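Local coordinates for Rho GTPase-activating protein 27 (Homo sapiens, PDB 3PP2), which probably switches off the Rho-type GTPases CDC42 and RAC1 by stimulating their GTP hydrolysis, may act in clathrin-mediated endocytosis, and is represented here by its pleckstrin homology domain, at residues D9-V13 and V37-G41; G12-R16 and L102-D106. Numbering follows the deposited sequence.

Interaction 1. Residues D9-V13 and V37-G41; sequences DKAGV and VLEGG
Strands 10-13 and 37-39 run antiparallel, with axes 4.7 Å apart at closest and directions 172° apart. K10 faces L38 as a hydrogen-bonded pair, CA to CA 5.1 Å. A11 faces V37 as a non-hydrogen-bonded pair, CA to CA 4.3 Å. L38 satisfies both polar backbone atoms of K10: K10 N donates to L38 O at 3.0 Å, and L38 N donates to K10 O at 2.8 Å. K10 O also receives a CA-H...O contact from V37 CA at 3.5 Å. V37 and G41 form backbone hydrogen bonds elsewhere, with T44 and L72. G40 and G41 have positive phi and turn the chain toward strand 42-46. Beside the turn D9, with chi1 m, places OD1 3.5 Å from G40 N, a weak hydrogen bond. A11 CB packs on V37 CG2 at 3.9 Å. K10 and L38 share the other face, beneath helix 108-122; K10 makes a cation-pi contact with W114 there. This is the pairing of strands 10-21 and 32-39 in the N-terminal sheet of a pleckstrin homology fold.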
loop_
_atom_site.group_PDB
_atom_site.type_symbol
_atom_site.label_atom_id
_atom_site.label_comp_id
_atom_site.label_asym_id
_atom_site.label_seq_id
_atom_site.Cartn_x
_atom_site.Cartn_y
_atom_site.Cartn_z
ATOM N N ASP A 9 0.351 -18.470 -2.726
ATOM C CA ASP A 9 0.575 -18.172 -4.162
ATOM C C ASP A 9 0.039 -16.796 -4.483
ATOM O O ASP A 9 -0.739 -16.244 -3.738
ATOM C CB ASP A 9 -0.086 -19.223 -5.015
ATOM C CG ASP A 9 0.425 -20.625 -4.688
ATOM O OD1 ASP A 9 1.578 -20.771 -4.142
ATOM O OD2 ASP A 9 -0.339 -21.580 -4.955
ATOM N N LYS A 10 0.524 -16.233 -5.579
ATOM C CA LYS A 10 0.234 -14.849 -5.879
ATOM C C LYS A 10 0.464 -14.608 -7.363
ATOM O O LYS A 10 1.304 -15.232 -7.965
ATOM C CB LYS A 10 1.147 -13.947 -5.049
ATOM C CG LYS A 10 0.639 -12.556 -4.910
ATOM C CD LYS A 10 1.488 -11.815 -3.859
ATOM C CE LYS A 10 0.991 -10.391 -3.637
ATOM N NZ LYS A 10 -0.355 -10.352 -3.051
ATOM N N ALA A 11 -0.232 -13.634 -7.920
ATOM C CA ALA A 11 -0.032 -13.233 -9.294
ATOM C C ALA A 11 -0.358 -11.756 -9.422
ATOM O O ALA A 11 -1.292 -11.246 -8.770
ATOM C CB ALA A 11 -0.927 -14.116 -10.271
ATOM N N GLY A 12 0.409 -11.066 -10.252
ATOM C CA GLY A 12 0.250 -9.629 -10.452
ATOM C C GLY A 12 1.248 -9.042 -11.423
ATOM O O GLY A 12 2.176 -9.731 -11.833
ATOM N N VAL A 13 1.050 -7.800 -11.840
ATOM C CA VAL A 13 2.015 -7.159 -12.677
ATOM C C VAL A 13 3.111 -6.475 -11.831
ATOM O O VAL A 13 2.799 -5.696 -10.921
ATOM C CB VAL A 13 1.354 -6.187 -13.667
ATOM C CG1 VAL A 13 2.455 -5.454 -14.469
ATOM C CG2 VAL A 13 0.370 -6.909 -14.599
ATOM N N VAL A 37 3.851 -14.713 -11.659
ATOM C CA VAL A 37 3.143 -15.727 -10.899
ATOM C C VAL A 37 4.076 -16.443 -9.949
ATOM O O VAL A 37 5.127 -16.904 -10.342
ATOM C CB VAL A 37 2.483 -16.782 -11.823
ATOM C CG1 VAL A 37 1.831 -17.958 -11.046
ATOM C CG2 VAL A 37 1.446 -16.067 -12.746
ATOM N N LEU A 38 3.683 -16.479 -8.690
ATOM C CA LEU A 38 4.316 -17.314 -7.676
ATOM C C LEU A 38 3.411 -18.486 -7.376
ATOM O O LEU A 38 2.275 -18.314 -6.953
ATOM C CB LEU A 38 4.529 -16.498 -6.409
ATOM C CG LEU A 38 5.099 -17.235 -5.205
ATOM C CD1 LEU A 38 6.473 -17.763 -5.500
ATOM C CD2 LEU A 38 5.089 -16.305 -4.007
ATOM N N GLU A 39 3.898 -19.699 -7.636
ATOM C CA GLU A 39 3.098 -20.910 -7.409
ATOM C C GLU A 39 4.052 -22.029 -7.062
ATOM O O GLU A 39 5.043 -22.213 -7.752
ATOM C CB GLU A 39 2.303 -21.243 -8.694
ATOM C CG GLU A 39 1.319 -22.374 -8.593
ATOM C CD GLU A 39 0.321 -22.397 -9.777
ATOM O OE1 GLU A 39 0.408 -21.526 -10.699
ATOM O OE2 GLU A 39 -0.554 -23.300 -9.784
ATOM N N GLY A 40 3.743 -22.775 -6.001
ATOM C CA GLY A 40 4.560 -23.885 -5.596
ATOM C C GLY A 40 6.054 -23.688 -5.433
ATOM O O GLY A 40 6.840 -24.549 -5.828
ATOM N N GLY A 41 6.472 -22.570 -4.835
ATOM C CA GLY A 41 7.907 -22.332 -4.679
ATOM C C GLY A 41 8.686 -21.903 -5.940
ATOM O O GLY A 41 9.908 -21.959 -5.965
#

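Interaction 2. Residues G12-R16 and L102-D106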
loop_
_atom_site.group_PDB
_atom_site.type_symbol
_atom_site.label_atom_id
_atom_site.label_comp_id
_atom_site.label_asym_id
_atom_site.label_seq_id
_atom_site.Cartn_x
_atom_site.Cartn_y
_atom_site.Cartn_z
ATOM N N GLY A 12 0.409 -11.066 -10.252
ATOM C CA GLY A 12 0.250 -9.629 -10.452
ATOM C C GLY A 12 1.248 -9.042 -11.423
ATOM O O GLY A 12 2.176 -9.731 -11.833
ATOM N N VAL A 13 1.050 -7.800 -11.840
ATOM C CA VAL A 13 2.015 -7.159 -12.677
ATOM C C VAL A 13 3.111 -6.475 -11.831
ATOM O O VAL A 13 2.799 -5.696 -10.921
ATOM C CB VAL A 13 1.354 -6.187 -13.667
ATOM C CG1 VAL A 13 2.455 -5.454 -14.469
ATOM C CG2 VAL A 13 0.370 -6.909 -14.599
ATOM N N LEU A 14 4.369 -6.763 -12.134
ATOM C CA LEU A 14 5.526 -6.192 -11.467
ATOM C C LEU A 14 6.541 -5.731 -12.495
ATOM O O LEU A 14 6.623 -6.269 -13.604
ATOM C CB LEU A 14 6.213 -7.202 -10.534
ATOM C CG LEU A 14 5.386 -7.635 -9.329
ATOM C CD1 LEU A 14 6.059 -8.804 -8.603
ATOM C CD2 LEU A 14 5.127 -6.467 -8.401
ATOM N N HIS A 15 7.381 -4.789 -12.089
ATOM C CA HIS A 15 8.557 -4.421 -12.852
ATOM C C HIS A 15 9.714 -5.318 -12.428
ATOM O O HIS A 15 9.895 -5.639 -11.244
ATOM C CB HIS A 15 8.883 -2.974 -12.660
ATOM C CG HIS A 15 7.832 -2.078 -13.179
ATOM N ND1 HIS A 15 7.945 -1.422 -14.373
ATOM C CD2 HIS A 15 6.658 -1.691 -12.633
ATOM C CE1 HIS A 15 6.865 -0.682 -14.558
ATOM N NE2 HIS A 15 6.054 -0.846 -13.525
ATOM N N ARG A 16 10.503 -5.747 -13.389
ATOM C CA ARG A 16 11.670 -6.583 -13.079
ATOM C C ARG A 16 12.747 -6.446 -14.114
ATOM O O ARG A 16 12.457 -6.179 -15.299
ATOM C CB ARG A 16 11.251 -8.052 -12.922
ATOM C CG ARG A 16 11.039 -8.841 -14.190
ATOM C CD ARG A 16 9.881 -8.338 -14.972
ATOM N NE ARG A 16 9.529 -9.161 -16.122
ATOM C CZ ARG A 16 10.209 -9.186 -17.242
ATOM N NH1 ARG A 16 9.775 -9.949 -18.264
ATOM N NH2 ARG A 16 11.303 -8.435 -17.367
ATOM N N LEU A 102 16.145 -7.873 -9.992
ATOM C CA LEU A 102 15.474 -6.852 -9.214
ATOM C C LEU A 102 13.997 -6.849 -9.554
ATOM O O LEU A 102 13.636 -7.035 -10.717
ATOM C CB LEU A 102 16.083 -5.476 -9.456
ATOM C CG LEU A 102 17.572 -5.342 -9.203
ATOM C CD1 LEU A 102 18.118 -3.980 -9.626
ATOM C CD2 LEU A 102 17.964 -5.680 -7.808
ATOM N N ILE A 103 13.173 -6.547 -8.543
ATOM C CA ILE A 103 11.713 -6.584 -8.627
ATOM C C ILE A 103 11.235 -5.272 -8.034
ATOM O O ILE A 103 11.730 -4.854 -6.979
ATOM C CB ILE A 103 11.110 -7.793 -7.855
ATOM C CG1 ILE A 103 11.800 -9.104 -8.274
ATOM C CG2 ILE A 103 9.604 -7.848 -7.976
ATOM C CD1 ILE A 103 11.427 -10.269 -7.384
ATOM N N GLN A 104 10.299 -4.611 -8.707
ATOM C CA GLN A 104 9.904 -3.257 -8.271
ATOM C C GLN A 104 8.469 -2.962 -8.570
ATOM O O GLN A 104 7.886 -3.483 -9.527
ATOM C CB GLN A 104 10.809 -2.263 -9.010
ATOM C CG GLN A 104 10.773 -0.829 -8.570
ATOM C CD GLN A 104 9.760 0.014 -9.307
ATOM O OE1 GLN A 104 9.397 -0.262 -10.481
ATOM N NE2 GLN A 104 9.329 1.099 -8.652
ATOM N N HIS A 105 7.906 -2.033 -7.798
ATOM C CA HIS A 105 6.603 -1.426 -8.088
ATOM C C HIS A 105 6.561 -0.096 -7.364
ATOM O O HIS A 105 7.158 0.061 -6.319
ATOM C CB HIS A 105 5.434 -2.321 -7.669
ATOM C CG HIS A 105 4.129 -1.953 -8.286
ATOM N ND1 HIS A 105 3.361 -0.891 -7.835
ATOM C CD2 HIS A 105 3.475 -2.483 -9.354
ATOM C CE1 HIS A 105 2.272 -0.811 -8.583
ATOM N NE2 HIS A 105 2.323 -1.750 -9.526
ATOM N N ASP A 106 5.867 0.878 -7.948
ATOM C CA ASP A 106 5.747 2.155 -7.274
ATOM C C ASP A 106 5.008 2.045 -5.963
ATOM O O ASP A 106 5.278 2.881 -5.083
ATOM C CB ASP A 106 5.072 3.170 -8.184
ATOM C CG ASP A 106 5.911 3.549 -9.373
ATOM O OD1 ASP A 106 7.132 3.240 -9.421
ATOM O OD2 ASP A 106 5.296 4.143 -10.293
#
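The two strands are antiparallel but strongly splayed, at 135° between their directions, with axes 4.6 Å apart at closest. This is where the first strand of the pleckstrin homology fold meets the last one before the C-terminal helix, closing one corner of the bent sheet. H15 and Q104 form the hydrogen-bonded pair: H15 N donates to Q104 O at 2.9 Å, and Q104 N donates to H15 O at 2.8 Å. R16 and I103 form the next, non-hydrogen-bonded pair, CA to CA 4.5 Å. Here CA-H...O contacts run both ways, from I103 CA to H15 O at 3.3 Å and from R16 CA to L102 O at 3.1 Å.

L14 packs its CD1 against I103 CG2 at 3.7 Å, and it also touches I110 and W114 of helix 108-122. I103 reaches L43 and F45, so this side belongs to the core. R16 shares the face of I103, but its guanidinium leads away to a hydrogen bond with S34 and a salt bridge with E67. On the other face H15 CB lies 3.5 Å from Q104 OE1, which accepts from R87. The H105 ring presents its edge to the first strand, with CD2 3.6 Å from V13 O, while ND1 is hydrogen-bonded with S107 N. Q104 NE2 bonds to the backbone of K88 and also donates to D106 OD1 at 3.2 Å.

Both interactions use strand 10-21, with centres about 13 Å apart, and their segments share G12 and V13. In interaction 1 the partner is strand 32-39; in interaction 2 it is strand 100-104. The shared strand can serve both because its residues alternate: the backbones of K10, L14 and R16 bond to strand 32-39, while that of H15 bonds to strand 100-104. Interaction 1 lies nearer the surface; its strands are nearly exactly antiparallel and end in an exposed acid and a glycine turn. Interaction 2 is buried, sharply splayed and richer in polar side chains with partners elsewhere. Helix 108-122 covers both, through K10 and L38 in one and L14 and H105 in the other.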